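Local coordinates for protein Epf (PDB 4ES8) that acts as a cell-surface adhesin of Streptococcus pyogenes, attaching to cells through an N-terminal domain that contains a carbohydrate-binding module, at residues Thr31-Phe43 with Phe54-Arg68. Sequence-based numbering, arbitrary orientation. Where two conformers were deposited one is given.
Sequences TWEVSADGSSGRF and FHLIPAKDVKKPGWR. With ACT (acetate ion), chain D.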
loop_
_atom_site.group_PDB
_atom_site.type_symbol
_atom_site.label_atom_id
_atom_site.label_comp_id
_atom_site.label_asym_id
_atom_site.label_seq_id
_atom_site.Cartn_x
_atom_site.Cartn_y
_atom_site.Cartn_z
ATOM N N THR A 31 10.401 -1.458 -17.197
ATOM C CA THR A 31 11.806 -1.587 -17.563
ATOM C C THR A 31 12.584 -2.426 -16.559
ATOM O O THR A 31 12.324 -2.377 -15.331
ATOM C CB THR A 31 12.475 -0.166 -17.718
ATOM O OG1 THR A 31 13.839 -0.340 -18.123
ATOM C CG2 THR A 31 12.431 0.678 -16.428
ATOM N N TRP A 32 13.606 -3.124 -17.093
ATOM C CA TRP A 32 14.578 -3.871 -16.295
ATOM C C TRP A 32 15.810 -3.011 -15.898
ATOM O O TRP A 32 16.604 -3.457 -15.067
ATOM C CB TRP A 32 15.089 -5.125 -17.021
ATOM C CG TRP A 32 14.032 -6.085 -17.448
ATOM C CD1 TRP A 32 13.864 -6.596 -18.702
ATOM C CD2 TRP A 32 13.089 -6.765 -16.603
ATOM N NE1 TRP A 32 12.856 -7.534 -18.704
ATOM C CE2 TRP A 32 12.348 -7.646 -17.429
ATOM C CE3 TRP A 32 12.775 -6.698 -15.223
ATOM C CZ2 TRP A 32 11.333 -8.475 -16.925
ATOM C CZ3 TRP A 32 11.731 -7.483 -14.739
ATOM C CH2 TRP A 32 11.013 -8.348 -15.586
ATOM N N GLU A 33 15.998 -1.845 -16.551
ATOM C CA GLU A 33 17.143 -0.962 -16.283
ATOM C C GLU A 33 17.161 -0.657 -14.785
ATOM O O GLU A 33 16.274 0.012 -14.269
ATOM C CB GLU A 33 17.048 0.302 -17.146
ATOM C CG GLU A 33 18.349 1.090 -17.067
ATOM C CD GLU A 33 18.354 2.387 -17.849
ATOM O OE1 GLU A 33 17.276 2.835 -18.300
ATOM O OE2 GLU A 33 19.461 2.935 -18.041
ATOM N N VAL A 34 18.135 -1.222 -14.091
ATOM C CA VAL A 34 18.169 -1.263 -12.631
ATOM C C VAL A 34 18.025 0.138 -11.994
ATOM O O VAL A 34 17.202 0.292 -11.097
ATOM C CB VAL A 34 19.436 -2.025 -12.161
ATOM C CG1 VAL A 34 19.625 -1.964 -10.658
ATOM C CG2 VAL A 34 19.399 -3.477 -12.629
ATOM N N SER A 35 18.781 1.140 -12.486
ATOM C CA SER A 35 18.803 2.518 -11.972
ATOM C C SER A 35 17.601 3.348 -12.401
ATOM O O SER A 35 17.376 4.439 -11.856
ATOM C CB SER A 35 20.067 3.231 -12.453
ATOM O OG SER A 35 20.004 3.534 -13.841
ATOM N N ALA A 36 16.861 2.882 -13.412
ATOM C CA ALA A 36 15.752 3.659 -13.947
ATOM C C ALA A 36 14.604 3.781 -12.959
ATOM O O ALA A 36 14.259 2.815 -12.261
ATOM C CB ALA A 36 15.248 3.035 -15.240
ATOM N N ASP A 37 13.999 4.974 -12.913
ATOM C CA ASP A 37 12.866 5.164 -12.021
ATOM C C ASP A 37 11.735 4.246 -12.505
ATOM O O ASP A 37 11.530 4.052 -13.709
ATOM C CB ASP A 37 12.449 6.647 -11.953
ATOM C CG ASP A 37 11.164 6.936 -11.200
ATOM O OD1 ASP A 37 11.060 6.536 -9.998
ATOM O OD2 ASP A 37 10.265 7.557 -11.796
ATOM N N GLY A 38 11.096 3.602 -11.546
ATOM C CA GLY A 38 10.013 2.681 -11.870
ATOM C C GLY A 38 10.462 1.349 -12.440
ATOM O O GLY A 38 9.624 0.617 -12.983
ATOM N N SER A 39 11.768 1.009 -12.341
ATOM C CA SER A 39 12.190 -0.327 -12.794
ATOM C C SER A 39 11.614 -1.404 -11.858
ATOM O O SER A 39 11.235 -1.095 -10.719
ATOM C CB SER A 39 13.716 -0.453 -12.835
ATOM O OG SER A 39 14.245 -0.231 -11.534
ATOM N N SER A 40 11.532 -2.651 -12.362
ATOM C CA SER A 40 10.991 -3.734 -11.552
ATOM C C SER A 40 12.081 -4.736 -11.207
ATOM O O SER A 40 13.024 -4.897 -11.984
ATOM C CB SER A 40 9.851 -4.439 -12.289
ATOM O OG SER A 40 8.786 -3.537 -12.529
ATOM N N GLY A 41 11.940 -5.388 -10.045
ATOM C CA GLY A 41 12.868 -6.423 -9.603
ATOM C C GLY A 41 12.576 -7.745 -10.288
ATOM O O GLY A 41 11.438 -8.028 -10.696
ATOM N N ARG A 42 13.602 -8.581 -10.375
ATOM C CA ARG A 42 13.537 -9.858 -11.067
ATOM C C ARG A 42 14.438 -10.806 -10.277
ATOM O O ARG A 42 15.587 -10.470 -9.984
ATOM C CB ARG A 42 13.987 -9.693 -12.539
ATOM C CG ARG A 42 15.207 -8.767 -12.678
ATOM C CD ARG A 42 15.573 -8.580 -14.141
ATOM N NE ARG A 42 16.319 -7.336 -14.312
ATOM C CZ ARG A 42 17.623 -7.274 -14.571
ATOM N NH1 ARG A 42 18.356 -8.391 -14.618
ATOM N NH2 ARG A 42 18.219 -6.096 -14.720
ATOM N N PHE A 43 13.878 -11.938 -9.846
ATOM C CA PHE A 43 14.597 -12.835 -8.934
ATOM C C PHE A 43 14.327 -14.280 -9.254
ATOM O O PHE A 43 13.355 -14.581 -9.953
ATOM C CB PHE A 43 14.077 -12.586 -7.499
ATOM C CG PHE A 43 14.183 -11.164 -6.998
ATOM C CD1 PHE A 43 13.170 -10.239 -7.258
ATOM C CD2 PHE A 43 15.306 -10.740 -6.295
ATOM C CE1 PHE A 43 13.265 -8.916 -6.799
ATOM C CE2 PHE A 43 15.412 -9.409 -5.848
ATOM C CZ PHE A 43 14.391 -8.505 -6.103
ATOM N N PHE A 54 18.830 -12.124 -7.158
ATOM C CA PHE A 54 18.568 -11.348 -8.362
ATOM C C PHE A 54 18.818 -12.164 -9.631
ATOM O O PHE A 54 19.808 -12.895 -9.725
ATOM C CB PHE A 54 19.406 -10.060 -8.333
ATOM C CG PHE A 54 19.020 -9.056 -9.389
ATOM C CD1 PHE A 54 17.930 -8.221 -9.207
ATOM C CD2 PHE A 54 19.791 -8.901 -10.543
ATOM C CE1 PHE A 54 17.585 -7.268 -10.176
ATOM C CE2 PHE A 54 19.469 -7.931 -11.495
ATOM C CZ PHE A 54 18.363 -7.123 -11.310
ATOM N N HIS A 55 17.892 -12.044 -10.608
ATOM C CA HIS A 55 17.896 -12.780 -11.868
ATOM C C HIS A 55 18.614 -11.961 -12.928
ATOM O O HIS A 55 18.013 -11.142 -13.639
ATOM C CB HIS A 55 16.436 -13.060 -12.273
ATOM C CG HIS A 55 16.196 -13.830 -13.544
ATOM N ND1 HIS A 55 16.515 -13.307 -14.800
ATOM C CD2 HIS A 55 15.587 -15.028 -13.718
ATOM C CE1 HIS A 55 16.110 -14.217 -15.682
ATOM N NE2 HIS A 55 15.537 -15.263 -15.087
ATOM N N LEU A 56 19.932 -12.186 -13.039
ATOM C CA LEU A 56 20.738 -11.439 -14.006
ATOM C C LEU A 56 20.358 -11.761 -15.444
ATOM O O LEU A 56 19.917 -12.875 -15.740
ATOM C CB LEU A 56 22.230 -11.709 -13.802
ATOM C CG LEU A 56 22.778 -11.438 -12.411
ATOM C CD1 LEU A 56 24.090 -12.169 -12.207
ATOM C CD2 LEU A 56 22.935 -9.937 -12.145
ATOM N N ILE A 57 20.486 -10.765 -16.322
ATOM C CA ILE A 57 20.246 -10.933 -17.749
ATOM C C ILE A 57 21.505 -10.345 -18.434
ATOM O O ILE A 57 22.274 -9.655 -17.747
ATOM C CB ILE A 57 18.915 -10.327 -18.237
ATOM C CG1 ILE A 57 18.918 -8.791 -18.055
ATOM C CG2 ILE A 57 17.733 -11.014 -17.498
ATOM C CD1 ILE A 57 17.630 -8.052 -18.443
ATOM N N PRO A 58 21.745 -10.597 -19.737
ATOM C CA PRO A 58 22.983 -10.075 -20.354
ATOM C C PRO A 58 23.035 -8.556 -20.239
ATOM O O PRO A 58 22.068 -7.868 -20.563
ATOM C CB PRO A 58 22.883 -10.574 -21.803
ATOM C CG PRO A 58 22.058 -11.828 -21.697
ATOM C CD PRO A 58 20.990 -11.428 -20.700
ATOM N N ALA A 59 24.159 -8.021 -19.702
ATOM C CA ALA A 59 24.245 -6.587 -19.429
ATOM C C ALA A 59 23.957 -5.711 -20.649
ATOM O O ALA A 59 23.332 -4.670 -20.484
ATOM C CB ALA A 59 25.606 -6.241 -18.834
ATOM N N LYS A 60 24.370 -6.141 -21.857
ATOM C CA LYS A 60 24.159 -5.342 -23.073
ATOM C C LYS A 60 22.690 -5.275 -23.516
ATOM O O LYS A 60 22.330 -4.407 -24.326
ATOM C CB LYS A 60 24.985 -5.921 -24.214
ATOM C CG LYS A 60 26.469 -5.596 -24.087
ATOM C CD LYS A 60 27.298 -6.274 -25.168
ATOM C CE LYS A 60 28.783 -6.045 -24.963
ATOM N NZ LYS A 60 29.146 -4.608 -25.101
ATOM N N ASP A 61 21.849 -6.178 -22.976
ATOM C CA ASP A 61 20.466 -6.307 -23.421
ATOM C C ASP A 61 19.410 -5.821 -22.430
ATOM O O ASP A 61 18.214 -5.929 -22.735
ATOM C CB ASP A 61 20.202 -7.795 -23.695
ATOM C CG ASP A 61 21.056 -8.425 -24.798
ATOM O OD1 ASP A 61 21.627 -7.666 -25.620
ATOM O OD2 ASP A 61 21.108 -9.666 -24.870
ATOM N N VAL A 62 19.831 -5.273 -21.277
ATOM C CA VAL A 62 18.915 -4.876 -20.200
ATOM C C VAL A 62 17.769 -3.925 -20.692
ATOM O O VAL A 62 16.655 -4.028 -20.163
ATOM C CB VAL A 62 19.702 -4.298 -18.993
ATOM C CG1 VAL A 62 18.774 -3.809 -17.890
ATOM C CG2 VAL A 62 20.670 -5.338 -18.435
ATOM N N LYS A 63 18.010 -3.040 -21.695
ATOM C CA LYS A 63 16.956 -2.127 -22.160
ATOM C C LYS A 63 16.200 -2.653 -23.398
ATOM O O LYS A 63 15.273 -1.984 -23.878
ATOM C CB LYS A 63 17.560 -0.725 -22.472
ATOM C CG LYS A 63 18.101 0.023 -21.240
ATOM C CD LYS A 63 18.799 1.349 -21.615
ATOM C CE LYS A 63 17.815 2.451 -21.953
ATOM N NZ LYS A 63 18.499 3.719 -22.328
ATOM N N LYS A 64 16.565 -3.832 -23.905
ATOM C CA LYS A 64 15.966 -4.355 -25.135
ATOM C C LYS A 64 14.605 -4.939 -24.895
ATOM O O LYS A 64 14.439 -5.747 -23.978
ATOM C CB LYS A 64 16.853 -5.382 -25.822
ATOM C CG LYS A 64 18.179 -4.799 -26.339
ATOM C CD LYS A 64 19.030 -5.849 -27.038
ATOM C CE LYS A 64 20.276 -5.209 -27.621
ATOM N NZ LYS A 64 21.354 -6.203 -27.839
ATOM N N PRO A 65 13.627 -4.563 -25.749
ATOM C CA PRO A 65 12.292 -5.166 -25.636
ATOM C C PRO A 65 12.321 -6.646 -25.990
ATOM O O PRO A 65 13.182 -7.113 -26.755
ATOM C CB PRO A 65 11.434 -4.382 -26.651
ATOM C CG PRO A 65 12.280 -3.294 -27.166
ATOM C CD PRO A 65 13.714 -3.649 -26.910
ATOM N N GLY A 66 11.370 -7.377 -25.433
ATOM C CA GLY A 66 11.230 -8.807 -25.686
ATOM C C GLY A 66 11.762 -9.703 -24.580
ATOM O O GLY A 66 12.138 -9.227 -23.505
ATOM N N TRP A 67 11.787 -11.003 -24.846
ATOM C CA TRP A 67 12.240 -12.006 -23.887
ATOM C C TRP A 67 13.738 -11.902 -23.643
ATOM O O TRP A 67 14.520 -11.905 -24.596
ATOM C CB TRP A 67 11.918 -13.419 -24.360
ATOM C CG TRP A 67 10.456 -13.726 -24.370
ATOM C CD1 TRP A 67 9.627 -13.775 -25.458
ATOM C CD2 TRP A 67 9.642 -14.014 -23.227
ATOM N NE1 TRP A 67 8.350 -14.113 -25.061
ATOM C CE2 TRP A 67 8.328 -14.248 -23.696
ATOM C CE3 TRP A 67 9.901 -14.119 -21.846
ATOM C CZ2 TRP A 67 7.269 -14.547 -22.832
ATOM C CZ3 TRP A 67 8.847 -14.387 -20.992
ATOM C CH2 TRP A 67 7.554 -14.629 -21.485
ATOM N N ARG A 68 14.114 -11.830 -22.372
ATOM C CA ARG A 68 15.514 -11.704 -21.935
ATOM C C ARG A 68 15.951 -12.954 -21.177
ATOM O O ARG A 68 15.326 -13.318 -20.166
ATOM C CB ARG A 68 15.695 -10.458 -21.026
ATOM C CG ARG A 68 15.204 -9.129 -21.619
ATOM C CD ARG A 68 16.275 -8.364 -22.418
ATOM N NE ARG A 68 16.772 -9.115 -23.579
ATOM C CZ ARG A 68 16.228 -9.076 -24.791
ATOM N NH1 ARG A 68 15.136 -8.352 -25.016
ATOM N NH2 ARG A 68 16.770 -9.765 -25.789
HETATM C C ACT D . 21.650 -7.156 -15.081
HETATM O O ACT D . 21.100 -6.081 -14.758
HETATM O OXT ACT D . 21.144 -8.291 -15.047
HETATM C CH3 ACT D . 23.092 -7.144 -15.617
HETATM O O HOH W 1 13.732 -0.826 -21.407
HETATM O O HOH W 2 11.775 -7.479 -21.436
HETATM O O HOH W 3 14.007 -3.293 -20.000
HETATM O O HOH W 4 19.733 4.516 -20.055
#
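Arg42 reaches across to 54-68 with its guanidinium clamped between Phe54 and Ile57. Phe54 CZ lies over the centre of one face, 3.3 Å from Arg42 CZ, with ring and guanidinium planes 53° apart; Ile57 CD1 lies over the opposite face. Arg42 NH1 gives a bond to His55 O (2.9 Å) and a nearly straight one to acetate OXT (2.8 Å), while Arg42 NH2 bonds acetate O and Trp32 O. The doubly gripped acetate, most likely carried over from the crystallisation solution, also accepts from Ile57 N at OXT. With chi1 at 41°, CG of Arg42 lies between its own N and carbonyl carbon, and the chain then runs extended to NE, with CD against one face of the Trp32 indole. His55 N donates to Arg42 O (2.9 Å), next to the antiparallel, non-hydrogen-bonded pair Phe43-Phe54.

Further along, Val62 CG1 packs on Trp32 O and Glu33 CA. Waters join Trp32 N to Val62 O and Trp32 NE1 to Gly66 O; another links Glu33 OE2 with Lys63 NZ.

The loop after strand 51-54 thus closes on the approach to strand 41-46, between that sheet and the one holding strand 76-80, where Trp32 and Arg42 touch Ile78 and His55, also stacked on His70, bonds Ser76 OG. This is probably the edge of the two-sheet fold of the adhesin domain, which contains the carbohydrate-binding module.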